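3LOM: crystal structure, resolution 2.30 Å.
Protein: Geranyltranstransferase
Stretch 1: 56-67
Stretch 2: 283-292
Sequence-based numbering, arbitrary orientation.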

ATOM      1  N   ILE A  56      -0.527 -17.670  11.910  1.00 50.36           N
ATOM      2  CA  ILE A  56      -0.120 -18.882  12.613  1.00 52.96           C
ATOM      3  C   ILE A  56       1.304 -19.303  12.229  1.00 57.42           C
ATOM      4  O   ILE A  56       2.121 -19.606  13.105  1.00 68.21           O
ATOM      5  N   LEU A  57       1.594 -19.287  10.927  1.00 58.22           N
ATOM      6  CA  LEU A  57       2.927 -19.620  10.412  1.00 52.29           C
ATOM      7  C   LEU A  57       3.983 -18.675  10.955  1.00 54.83           C
ATOM      8  O   LEU A  57       5.061 -19.118  11.328  1.00 62.30           O
ATOM      9  N   VAL A  58       3.654 -17.385  11.012  1.00 49.31           N
ATOM     10  CA  VAL A  58       4.480 -16.382  11.695  1.00 53.83           C
ATOM     11  C   VAL A  58       4.758 -16.735  13.164  1.00 58.54           C
ATOM     12  O   VAL A  58       5.900 -16.643  13.621  1.00 56.01           O
ATOM     13  N   TYR A  59       3.718 -17.155  13.885  1.00 58.46           N
ATOM     14  CA  TYR A  59       3.854 -17.514  15.298  1.00 63.61           C
ATOM     15  C   TYR A  59       4.702 -18.759  15.492  1.00 59.69           C
ATOM     16  O   TYR A  59       5.581 -18.780  16.345  1.00 59.64           O
ATOM     17  N   LEU A  60       4.446 -19.779  14.678  1.00 63.75           N
ATOM     18  CA  LEU A  60       5.133 -21.064  14.787  1.00 62.36           C
ATOM     19  C   LEU A  60       6.592 -21.026  14.327  1.00 67.59           C
ATOM     20  O   LEU A  60       7.453 -21.657  14.946  1.00 71.42           O
ATOM     21  N   ALA A  61       6.859 -20.279  13.256  1.00 64.04           N
ATOM     22  CA  ALA A  61       8.222 -20.073  12.775  1.00 62.17           C
ATOM     23  C   ALA A  61       8.996 -19.161  13.713  1.00 63.62           C
ATOM     24  O   ALA A  61      10.208 -19.319  13.880  1.00 67.24           O
ATOM     25  N   GLY A  62       8.289 -18.206  14.315  1.00 61.43           N
ATOM     26  CA  GLY A  62       8.883 -17.280  15.277  1.00 61.01           C
ATOM     27  C   GLY A  62       9.304 -17.948  16.574  1.00 63.67           C
ATOM     28  O   GLY A  62      10.288 -17.546  17.194  1.00 60.02           O
ATOM     29  N   ASP A  63       8.546 -18.969  16.975  1.00 65.90           N
ATOM     30  CA  ASP A  63       8.861 -19.799  18.135  1.00 72.64           C
ATOM     31  C   ASP A  63      10.124 -20.615  17.920  1.00 73.32           C
ATOM     32  O   ASP A  63      10.938 -20.747  18.835  1.00 73.88           O
ATOM     33  N   LEU A  64      10.274 -21.149  16.707  1.00 70.35           N
ATOM     34  CA  LEU A  64      11.408 -22.000  16.339  1.00 66.64           C
ATOM     35  C   LEU A  64      12.755 -21.312  16.512  1.00 66.25           C
ATOM     36  O   LEU A  64      13.723 -21.943  16.935  1.00 66.48           O
ATOM     37  N   ILE A  65      12.806 -20.019  16.203  1.00 62.32           N
ATOM     38  CA  ILE A  65      14.012 -19.227  16.453  1.00 70.73           C
ATOM     39  C   ILE A  65      13.858 -18.272  17.646  1.00 71.89           C
ATOM     40  O   ILE A  65      14.618 -17.303  17.783  1.00 77.10           O
ATOM     41  N   ASP A  66      12.873 -18.570  18.498  1.00 73.10           N
ATOM     42  CA  ASP A  66      12.671 -17.914  19.804  1.00 76.42           C
ATOM     43  C   ASP A  66      12.632 -16.375  19.795  1.00 75.59           C
ATOM     44  O   ASP A  66      13.219 -15.727  20.668  1.00 74.62           O
ATOM     45  N   VAL A  67      11.948 -15.793  18.815  1.00 74.76           N
ATOM     46  CA  VAL A  67      11.798 -14.336  18.778  1.00 77.65           C
ATOM     47  C   VAL A  67      10.601 -13.905  19.644  1.00 69.45           C
ATOM     48  O   VAL A  67       9.670 -14.691  19.864  1.00 57.22           O
ATOM     49  N   LEU A 283      15.735 -30.555  11.506  1.00 84.77           N
ATOM     50  CA  LEU A 283      16.826 -29.849  12.173  1.00 87.84           C
ATOM     51  C   LEU A 283      16.377 -29.340  13.550  1.00 89.12           C
ATOM     52  O   LEU A 283      17.161 -29.328  14.499  1.00 94.10           O
ATOM     53  N   PHE A 284      15.114 -28.927  13.648  1.00 88.83           N
ATOM     54  CA  PHE A 284      14.539 -28.424  14.895  1.00 86.97           C
ATOM     55  C   PHE A 284      14.096 -29.568  15.807  1.00 86.94           C
ATOM     56  O   PHE A 284      14.152 -29.450  17.033  1.00 84.36           O
ATOM     57  N   GLY A 285      13.644 -30.663  15.198  1.00 86.79           N
ATOM     58  CA  GLY A 285      13.301 -31.884  15.923  1.00 88.25           C
ATOM     59  C   GLY A 285      11.965 -31.832  16.638  1.00 91.27           C
ATOM     60  O   GLY A 285      10.922 -31.634  16.009  1.00 91.87           O
ATOM     61  N   SER A 286      12.007 -32.018  17.959  1.00 91.35           N
ATOM     62  CA  SER A 286      10.811 -32.022  18.810  1.00 88.53           C
ATOM     63  C   SER A 286      10.253 -30.622  19.055  1.00 83.52           C
ATOM     64  O   SER A 286       9.074 -30.470  19.381  1.00 77.98           O
ATOM     65  N   LYS A 287      11.109 -29.613  18.901  1.00 79.94           N
ATOM     66  CA  LYS A 287      10.723 -28.205  19.007  1.00 76.38           C
ATOM     67  C   LYS A 287       9.736 -27.794  17.899  1.00 80.04           C
ATOM     68  O   LYS A 287       8.937 -26.873  18.079  1.00 82.77           O
ATOM     69  N   ALA A 288       9.786 -28.500  16.768  1.00 78.52           N
ATOM     70  CA  ALA A 288       8.930 -28.216  15.616  1.00 78.13           C
ATOM     71  C   ALA A 288       7.619 -29.000  15.597  1.00 80.81           C
ATOM     72  O   ALA A 288       6.846 -28.881  14.640  1.00 84.07           O
ATOM     73  N   ALA A 289       7.361 -29.780  16.650  1.00 79.11           N
ATOM     74  CA  ALA A 289       6.202 -30.691  16.702  1.00 79.20           C
ATOM     75  C   ALA A 289       4.848 -29.990  16.589  1.00 78.56           C
ATOM     76  O   ALA A 289       3.860 -30.602  16.169  1.00 75.93           O
ATOM     77  N   ALA A 290       4.819 -28.712  16.967  1.00 79.16           N
ATOM     78  CA  ALA A 290       3.644 -27.863  16.810  1.00 77.94           C
ATOM     79  C   ALA A 290       3.356 -27.616  15.330  1.00 76.48           C
ATOM     80  O   ALA A 290       2.222 -27.792  14.871  1.00 78.09           O
ATOM     81  N   LEU A 291       4.397 -27.226  14.595  1.00 74.11           N
ATOM     82  CA  LEU A 291       4.296 -26.925  13.167  1.00 69.28           C
ATOM     83  C   LEU A 291       4.047 -28.170  12.320  1.00 67.84           C
ATOM     84  O   LEU A 291       3.325 -28.103  11.327  1.00 68.28           O
ATOM     85  N   ILE A 292       4.639 -29.291  12.728  1.00 68.03           N
ATOM     86  CA  ILE A 292       4.490 -30.575  12.036  1.00 73.20           C
ATOM     87  C   ILE A 292       3.042 -31.075  12.108  1.00 75.64           C
ATOM     88  O   ILE A 292       2.494 -31.568  11.113  1.00 78.01           O
TER

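The strongest polar link is made by Lys287, whose CA-to-CB bond points toward the first stretch. All four of its chi angles lie in the t well (-164°, 178°, -179°, -172°), so the side chain is fully extended and carries its amine to the point where the helix ends at Leu64. There Lys287 NZ lies 2.7 Å from Asp66 OD1, a hydrogen bond that is part of a salt bridge, and donates a second hydrogen bond to Leu64 O at 2.9 Å. Leu64 is the last residue of the helix, and Ile65 is the first to leave helical phi/psi. Asp66 itself has positive phi (52°) and an m rotamer; its CB points sideways, but the carboxylate comes nearer to the lysine. Lys287 CE also lies 3.7 Å from Asp63 O.

Beyond this charged edge the contact is apolar. Leu64 has the largest covered area, 128 Å². Its CB points sideways, yet the m,t rotamer (-73°, 167°) brings the methyls nearer: Leu64 CD2 is 3.8 Å from Phe284 CG and 3.8 Å from Ala288 CB, while Leu64 CD1 is 3.8 Å from Leu291 CD2. CD1 also sits over one face of the Phe284 ring, whose chi1 is -51° (m); the CA-to-CB bond of Phe284 points toward the first stretch.

Farther along, Leu60 and Leu291 both point toward the opposite stretch, and their CA atoms are 6.1 Å apart. Leu60, again m,t (-69°, -175°), places CD1 3.9 Å from Leu291 CD1 and CD2 4.0 Å from Ala290 CB. Leu291 is t,p (-174°, 44°), and its two methyls divide between neighbours: CD2 meets Leu64, whereas CD1 meets Leu60 and lies 4.1 Å from Leu57 CD2. Ala289 and Ile292 point away, consistent with a single helical face engaging the first stretch.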

ATOM      1  CB  ILE A  56      -1.108 -20.050  12.357  1.00 54.48           C
ATOM      2  CG1 ILE A  56      -2.528 -19.652  12.778  1.00 54.54           C
ATOM      3  CG2 ILE A  56      -0.664 -21.309  13.109  1.00 54.45           C
ATOM      4  CD1 ILE A  56      -3.629 -20.557  12.224  1.00 55.04           C
ATOM      5  CB  LEU A  57       2.950 -19.610   8.880  1.00 54.06           C
ATOM      6  CG  LEU A  57       2.139 -20.691   8.167  1.00 52.17           C
ATOM      7  CD1 LEU A  57       1.946 -20.324   6.701  1.00 54.97           C
ATOM      8  CD2 LEU A  57       2.773 -22.072   8.319  1.00 46.02           C
ATOM      9  CB  VAL A  58       3.840 -14.977  11.583  1.00 52.73           C
ATOM     10  CG1 VAL A  58       4.478 -13.972  12.541  1.00 40.03           C
ATOM     11  CG2 VAL A  58       3.962 -14.487  10.177  1.00 57.99           C
ATOM     12  CB  TYR A  59       2.484 -17.705  15.961  1.00 61.49           C
ATOM     13  CG  TYR A  59       1.768 -16.405  16.270  1.00 65.18           C
ATOM     14  CD1 TYR A  59       2.393 -15.404  17.016  1.00 54.19           C
ATOM     15  CD2 TYR A  59       0.461 -16.183  15.836  1.00 47.40           C
ATOM     16  CE1 TYR A  59       1.743 -14.211  17.307  1.00 55.00           C
ATOM     17  CE2 TYR A  59      -0.197 -14.991  16.123  1.00 57.54           C
ATOM     18  CZ  TYR A  59       0.450 -14.013  16.859  1.00 58.86           C
ATOM     19  OH  TYR A  59      -0.193 -12.833  17.149  1.00 60.58           O
ATOM     20  CB  LEU A  60       4.356 -22.148  14.045  1.00 60.53           C
ATOM     21  CG  LEU A  60       3.027 -22.535  14.693  1.00 56.93           C
ATOM     22  CD1 LEU A  60       2.384 -23.695  13.958  1.00 57.20           C
ATOM     23  CD2 LEU A  60       3.234 -22.882  16.156  1.00 47.37           C
ATOM     24  CB  ALA A  61       8.221 -19.498  11.363  1.00 57.27           C
ATOM     25  CB  ASP A  63       7.701 -20.746  18.449  1.00 75.39           C
ATOM     26  CG  ASP A  63       6.740 -20.178  19.475  1.00 89.40           C
ATOM     27  OD1 ASP A  63       6.846 -18.977  19.814  1.00 92.46           O
ATOM     28  OD2 ASP A  63       5.873 -20.943  19.947  1.00104.16           O
ATOM     29  CB  LEU A  64      11.254 -22.510  14.907  1.00 65.32           C
ATOM     30  CG  LEU A  64      10.192 -23.591  14.688  1.00 69.13           C
ATOM     31  CD1 LEU A  64       9.917 -23.793  13.206  1.00 73.05           C
ATOM     32  CD2 LEU A  64      10.610 -24.889  15.338  1.00 58.34           C
ATOM     33  CB  ILE A  65      14.532 -18.498  15.172  1.00 75.51           C
ATOM     34  CG1 ILE A  65      13.516 -17.476  14.640  1.00 66.95           C
ATOM     35  CG2 ILE A  65      14.905 -19.522  14.103  1.00 69.44           C
ATOM     36  CD1 ILE A  65      14.076 -16.569  13.564  1.00 62.47           C
ATOM     37  CB  ASP A  66      13.703 -18.421  20.828  1.00 76.38           C
ATOM     38  CG  ASP A  66      13.668 -19.928  20.999  1.00 83.50           C
ATOM     39  OD1 ASP A  66      14.737 -20.556  20.862  1.00 89.22           O
ATOM     40  OD2 ASP A  66      12.580 -20.486  21.263  1.00 82.05           O
ATOM     41  CB  VAL A  67      11.764 -13.776  17.314  1.00 81.68           C
ATOM     42  CG1 VAL A  67      10.501 -14.174  16.599  1.00 83.73           C
ATOM     43  CG2 VAL A  67      11.968 -12.258  17.287  1.00 82.40           C
ATOM     44  CB  LEU A 283      17.300 -28.677  11.307  1.00 88.37           C
ATOM     45  CG  LEU A 283      18.799 -28.358  11.198  1.00102.32           C
ATOM     46  CD1 LEU A 283      19.069 -27.494   9.971  1.00111.21           C
ATOM     47  CD2 LEU A 283      19.379 -27.705  12.456  1.00114.48           C
ATOM     48  CB  PHE A 284      13.356 -27.491  14.609  1.00 86.60           C
ATOM     49  CG  PHE A 284      13.659 -26.398  13.614  1.00 86.87           C
ATOM     50  CD1 PHE A 284      14.287 -25.224  14.018  1.00 80.08           C
ATOM     51  CD2 PHE A 284      13.300 -26.540  12.273  1.00 84.74           C
ATOM     52  CE1 PHE A 284      14.565 -24.212  13.101  1.00 86.66           C
ATOM     53  CE2 PHE A 284      13.574 -25.537  11.347  1.00 71.81           C
ATOM     54  CZ  PHE A 284      14.207 -24.369  11.762  1.00 83.31           C
ATOM     55  CB  SER A 286      11.099 -32.706  20.152  1.00 88.93           C
ATOM     56  OG  SER A 286      11.033 -34.116  20.034  1.00 93.82           O
ATOM     57  CB  LYS A 287      11.977 -27.328  18.959  1.00 74.43           C
ATOM     58  CG  LYS A 287      11.784 -25.896  19.429  1.00 65.39           C
ATOM     59  CD  LYS A 287      13.091 -25.136  19.381  1.00 59.96           C
ATOM     60  CE  LYS A 287      12.918 -23.709  19.875  1.00 74.70           C
ATOM     61  NZ  LYS A 287      14.153 -22.912  19.641  1.00 74.14           N
ATOM     62  CB  ALA A 288       9.702 -28.454  14.319  1.00 77.74           C
ATOM     63  CB  ALA A 289       6.250 -31.556  17.960  1.00 80.24           C
ATOM     64  CB  ALA A 290       3.844 -26.544  17.548  1.00 76.96           C
ATOM     65  CB  LEU A 291       5.550 -26.183  12.688  1.00 64.61           C
ATOM     66  CG  LEU A 291       5.632 -25.626  11.257  1.00 68.38           C
ATOM     67  CD1 LEU A 291       4.357 -24.906  10.817  1.00 60.94           C
ATOM     68  CD2 LEU A 291       6.833 -24.699  11.139  1.00 63.14           C
ATOM     69  CB  ILE A 292       5.498 -31.631  12.588  1.00 73.69           C
ATOM     70  CG1 ILE A 292       6.932 -31.235  12.214  1.00 73.95           C
ATOM     71  CG2 ILE A 292       5.194 -33.038  12.067  1.00 68.00           C
ATOM     72  CD1 ILE A 292       7.998 -31.779  13.156  1.00 86.22           C
TER